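PDB 5M2A: beta subunit of photoactivated adenylyl cyclase, which makes cyclic AMP from ATP under blue-light control, probably by coupling a flavin-binding BLUF photosensor to a class III-type cyclase domain. Local coordinates for residues E153-F158 and L251-V256. Residues are numbered along the deposited sequence; the frame is centred on the assembly and turned at random.
Sequences EKIIFF and LSYGHV
E153 and Y253 meet diagonally across two antiparallel strands, a worked example of how side chains on one face of a sheet also touch diagonally, Y253 reaching past its partner I155 to E153, two residues away. Y253 CG stands anti to the backbone N (chi1 176°); the ring beyond it meets the partner strand obliquely, with OH 3.4 Å from E153 CB. On the way the ring passes I155, whose CG1 lies 3.8 Å from Y253 CD1, the two side chains crossing at about a right angle. The carboxylate of E153 turns elsewhere, its OE1 forming a salt bridge with K212. An alanine at Y253 would probably leave E153 CB and I155 CG1 without their aromatic cover and open a gap on this face. Farther along the same face, L251 sets CD2 3.5 Å from F157 CD2, and helix 215-235 covers both. Beneath, K154 pairs with G254 and I156 with S252 through two backbone bonds each; K154 N to G254 O, at 3.0 Å, is nearly straight (173°). On the other face, S252 OG lies 3.5 Å from I156 CB and bonds A275 O. Strands 150-161 and 247-258 are thus joined in the central sheet of the nucleotide cyclase catalytic domain.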
# COMPACT_ATOMS: atom_id res chain seq x y z
N GLU A 153 18.49 8.57 -7.46
CA GLU A 153 19.24 7.42 -7.95
C GLU A 153 18.95 6.22 -7.04
O GLU A 153 19.22 6.29 -5.83
CB GLU A 153 20.74 7.74 -7.96
CG GLU A 153 21.11 8.81 -8.96
CD GLU A 153 22.39 9.58 -8.59
OE1 GLU A 153 22.64 9.79 -7.39
OE2 GLU A 153 23.13 9.97 -9.52
N LYS A 154 18.39 5.15 -7.59
CA LYS A 154 18.01 4.01 -6.78
C LYS A 154 18.42 2.71 -7.45
O LYS A 154 18.40 2.58 -8.68
CB LYS A 154 16.49 3.94 -6.54
CG LYS A 154 15.90 5.04 -5.68
CD LYS A 154 16.30 4.88 -4.23
CE LYS A 154 15.35 5.62 -3.29
NZ LYS A 154 15.90 5.64 -1.91
N ILE A 155 18.75 1.73 -6.61
CA ILE A 155 18.81 0.34 -7.03
C ILE A 155 17.42 -0.22 -6.83
O ILE A 155 16.86 -0.13 -5.73
CB ILE A 155 19.85 -0.45 -6.22
CG1 ILE A 155 21.25 0.09 -6.51
CG2 ILE A 155 19.75 -1.96 -6.54
CD1 ILE A 155 22.36 -0.53 -5.65
N ILE A 156 16.85 -0.78 -7.89
CA ILE A 156 15.53 -1.39 -7.82
C ILE A 156 15.71 -2.89 -7.69
O ILE A 156 16.50 -3.49 -8.43
CB ILE A 156 14.68 -1.02 -9.05
CG1 ILE A 156 14.60 0.50 -9.19
CG2 ILE A 156 13.27 -1.59 -8.92
CD1 ILE A 156 13.82 1.18 -8.06
N PHE A 157 14.97 -3.49 -6.77
CA PHE A 157 15.04 -4.91 -6.45
C PHE A 157 13.70 -5.54 -6.82
O PHE A 157 12.65 -5.01 -6.47
CB PHE A 157 15.36 -5.04 -4.94
CG PHE A 157 15.20 -6.43 -4.36
CD1 PHE A 157 13.94 -6.98 -4.15
CD2 PHE A 157 16.31 -7.14 -3.93
CE1 PHE A 157 13.79 -8.25 -3.59
CE2 PHE A 157 16.17 -8.42 -3.35
CZ PHE A 157 14.91 -8.97 -3.18
N PHE A 158 13.74 -6.66 -7.55
CA PHE A 158 12.55 -7.48 -7.77
C PHE A 158 12.93 -8.92 -7.49
O PHE A 158 13.95 -9.40 -7.99
CB PHE A 158 12.03 -7.39 -9.21
CG PHE A 158 11.14 -6.22 -9.48
CD1 PHE A 158 9.82 -6.22 -9.08
CD2 PHE A 158 11.62 -5.11 -10.16
CE1 PHE A 158 8.99 -5.15 -9.34
CE2 PHE A 158 10.79 -4.03 -10.42
CZ PHE A 158 9.48 -4.05 -10.01
N LEU A 251 18.21 -6.96 -10.18
CA LEU A 251 18.53 -5.64 -9.65
C LEU A 251 18.89 -4.71 -10.78
O LEU A 251 19.60 -5.09 -11.72
CB LEU A 251 19.70 -5.70 -8.67
CG LEU A 251 19.71 -6.73 -7.55
CD1 LEU A 251 21.06 -6.68 -6.86
CD2 LEU A 251 18.59 -6.45 -6.56
N SER A 252 18.45 -3.46 -10.67
CA SER A 252 18.81 -2.45 -11.66
C SER A 252 19.20 -1.19 -10.92
O SER A 252 19.00 -1.07 -9.71
CB SER A 252 17.68 -2.16 -12.64
OG SER A 252 16.61 -1.54 -11.94
N TYR A 253 19.80 -0.26 -11.64
CA TYR A 253 20.22 1.02 -11.07
C TYR A 253 19.89 2.12 -12.05
O TYR A 253 20.19 2.01 -13.24
CB TYR A 253 21.72 1.03 -10.77
CG TYR A 253 22.21 2.36 -10.27
CD1 TYR A 253 21.78 2.86 -9.05
CD2 TYR A 253 23.10 3.12 -11.01
CE1 TYR A 253 22.24 4.08 -8.58
CE2 TYR A 253 23.57 4.34 -10.54
CZ TYR A 253 23.12 4.81 -9.33
OH TYR A 253 23.58 6.03 -8.86
N GLY A 254 19.29 3.20 -11.56
CA GLY A 254 19.04 4.30 -12.47
C GLY A 254 18.27 5.40 -11.79
O GLY A 254 17.98 5.34 -10.59
N HIS A 255 17.94 6.41 -12.59
CA HIS A 255 17.12 7.54 -12.18
C HIS A 255 15.67 7.10 -12.10
O HIS A 255 15.12 6.56 -13.07
CB HIS A 255 17.25 8.69 -13.18
CG HIS A 255 18.64 9.17 -13.36
ND1 HIS A 255 19.71 8.60 -12.70
CD2 HIS A 255 19.15 10.16 -14.12
CE1 HIS A 255 20.82 9.22 -13.05
NE2 HIS A 255 20.51 10.17 -13.91
N VAL A 256 15.05 7.33 -10.96
CA VAL A 256 13.63 7.04 -10.80
C VAL A 256 12.99 8.22 -10.10
O VAL A 256 13.62 8.86 -9.25
CB VAL A 256 13.37 5.73 -10.03
CG1 VAL A 256 13.92 4.53 -10.80
CG2 VAL A 256 13.98 5.79 -8.64